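Local coordinates for NADPH-dependent nitro/flavin reductase (Bacillus subtilis, PDB 3N2S) that reduces flavin, nitroaromatic compounds, quinones and azo dyes with NADPH, has NADH oxidase activity, and works as a homodimer, at the interface of chains A and B. Coordinates in Å, arbitrary orientation; residue numbers count along the deposited sequence, not the author numbering. Chains: chain A/B, NADPH-dependent nitro/flavin reductase.

The interface of chains A and B. Residues chain A 27, 31, 48-50, 75, 77; chain B 182-183.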
loop_
_atom_site.group_PDB
_atom_site.type_symbol
_atom_site.label_atom_id
_atom_site.label_comp_id
_atom_site.label_asym_id
_atom_site.label_seq_id
_atom_site.Cartn_x
_atom_site.Cartn_y
_atom_site.Cartn_z
ATOM N N ILE A 27 -0.166 7.543 19.788
ATOM C CA ILE A 27 -1.190 6.803 19.019
ATOM C C ILE A 27 -1.964 7.793 18.144
ATOM O O ILE A 27 -2.189 7.532 16.955
ATOM C CB ILE A 27 -2.129 5.975 19.956
ATOM C CG1 ILE A 27 -1.349 4.802 20.624
ATOM C CG2 ILE A 27 -3.388 5.465 19.200
ATOM C CD1 ILE A 27 -2.032 4.165 21.836
ATOM N N VAL A 31 -2.068 7.682 14.024
ATOM C CA VAL A 31 -3.350 7.580 13.319
ATOM C C VAL A 31 -3.533 8.761 12.340
ATOM O O VAL A 31 -3.840 8.538 11.170
ATOM C CB VAL A 31 -4.552 7.397 14.286
ATOM C CG1 VAL A 31 -5.889 7.492 13.539
ATOM C CG2 VAL A 31 -4.447 6.069 15.044
ATOM N N ILE A 48 -8.540 1.160 11.023
ATOM C CA ILE A 48 -7.385 0.794 11.836
ATOM C C ILE A 48 -7.907 0.359 13.189
ATOM O O ILE A 48 -8.572 1.144 13.869
ATOM C CB ILE A 48 -6.382 1.972 11.958
ATOM C CG1 ILE A 48 -5.984 2.544 10.572
ATOM C CG2 ILE A 48 -5.154 1.566 12.798
ATOM C CD1 ILE A 48 -5.273 3.946 10.612
ATOM N N ILE A 49 -7.629 -0.884 13.582
ATOM C CA ILE A 49 -8.080 -1.354 14.894
ATOM C C ILE A 49 -6.863 -1.402 15.816
ATOM O O ILE A 49 -5.932 -2.160 15.557
ATOM C CB ILE A 49 -8.848 -2.706 14.830
ATOM C CG1 ILE A 49 -10.031 -2.609 13.809
ATOM C CG2 ILE A 49 -9.359 -3.110 16.253
ATOM C CD1 ILE A 49 -10.657 -3.872 13.468
ATOM N N GLY A 50 -6.882 -0.584 16.865
ATOM C CA GLY A 50 -5.818 -0.550 17.859
ATOM C C GLY A 50 -6.081 -1.601 18.928
ATOM O O GLY A 50 -7.065 -1.510 19.679
ATOM N N HIS A 75 1.982 -0.934 21.137
ATOM C CA HIS A 75 0.596 -0.993 20.639
ATOM C C HIS A 75 0.568 -1.885 19.415
ATOM O O HIS A 75 1.561 -1.920 18.673
ATOM C CB HIS A 75 0.065 0.410 20.265
ATOM C CG HIS A 75 -1.438 0.525 20.304
ATOM N ND1 HIS A 75 -2.158 0.198 21.439
ATOM C CD2 HIS A 75 -2.303 0.974 19.367
ATOM C CE1 HIS A 75 -3.426 0.429 21.151
ATOM N NE2 HIS A 75 -3.562 0.911 19.924
ATOM N N PHE A 77 -1.560 -2.423 15.939
ATOM C CA PHE A 77 -2.557 -1.888 15.015
ATOM C C PHE A 77 -2.923 -2.935 13.973
ATOM O O PHE A 77 -2.041 -3.613 13.457
ATOM C CB PHE A 77 -2.029 -0.630 14.300
ATOM C CG PHE A 77 -1.671 0.544 15.187
ATOM C CD1 PHE A 77 -2.595 1.558 15.435
ATOM C CD2 PHE A 77 -0.383 0.682 15.705
ATOM C CE1 PHE A 77 -2.242 2.680 16.198
ATOM C CE2 PHE A 77 -0.043 1.787 16.502
ATOM C CZ PHE A 77 -0.974 2.782 16.733
ATOM N N TYR B 182 -10.377 4.885 13.292
ATOM C CA TYR B 182 -9.685 4.191 14.370
ATOM C C TYR B 182 -10.657 3.600 15.369
ATOM O O TYR B 182 -11.552 4.291 15.837
ATOM C CB TYR B 182 -8.669 5.123 15.046
ATOM C CG TYR B 182 -7.888 4.463 16.164
ATOM C CD1 TYR B 182 -6.882 3.541 15.891
ATOM C CD2 TYR B 182 -8.139 4.779 17.499
ATOM C CE1 TYR B 182 -6.125 2.962 16.920
ATOM C CE2 TYR B 182 -7.413 4.178 18.538
ATOM C CZ TYR B 182 -6.411 3.269 18.243
ATOM O OH TYR B 182 -5.694 2.679 19.267
ATOM N N HIS B 183 -10.485 2.314 15.664
ATOM C CA HIS B 183 -11.349 1.526 16.533
ATOM C C HIS B 183 -10.482 0.904 17.628
ATOM O O HIS B 183 -9.339 0.523 17.374
ATOM C CB HIS B 183 -12.038 0.397 15.715
ATOM C CG HIS B 183 -12.725 0.823 14.438
ATOM N ND1 HIS B 183 -14.116 0.905 14.348
ATOM C CD2 HIS B 183 -12.197 1.111 13.219
ATOM C CE1 HIS B 183 -14.383 1.260 13.096
ATOM N NE2 HIS B 183 -13.264 1.404 12.376
#
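B:Tyr182 and B:His183, in the short strand 182-184, pair in parallel with A:Ile48 and A:Ile49 of strand 46-51. This extends a sheet of one subunit with a strand from the other. The amide N of B:His183 gives a hydrogen bond to A:Ile48 O (2.9 Å). B:His183 O accepts one from A:Gly50 N (2.7 Å). The patch is part of the two-fold interface of the homodimer, so it recurs with the chains exchanged.

B:Tyr182 has CG anti to its backbone N (chi1 -179°), which carries the ring away from its own strand and into chain A. The ring lies between helix 24-35 and strand 46-51. From the helix, A:Val31 CG2 packs over one face, offset toward CD1, 3.6 Å from B:Tyr182 CD1. A:Ile27 CG2 stands on the same side, beyond the rim at the phenol end. From the strand, A:Gly50 CA comes up to the CE1 edge from the other side of the ring plane, 3.6 Å from B:Tyr182 CE1. A:Phe77 adds a looser contact of its CE1 at the ring rim.

The phenol OH points toward the imidazole of A:His75. B:Tyr182 OH and A:His75 NE2 are hydrogen-bonded at 2.8 Å, somewhat bent (143° at H). The structure alone does not show which of the two donates. Within chain A, A:Ile27 CD1 sits over the centre of the imidazole and A:Phe77 CE1 lies at its edge, which should help to hold its orientation. With an alanine in place of B:Tyr182, A:His75 NE2 would probably lose its phenol partner and a gap would open between A:Val31 and A:Gly50.

B:His183 turns its own ring edge to the strand, with CD2 3.7 Å from A:Ile48 O.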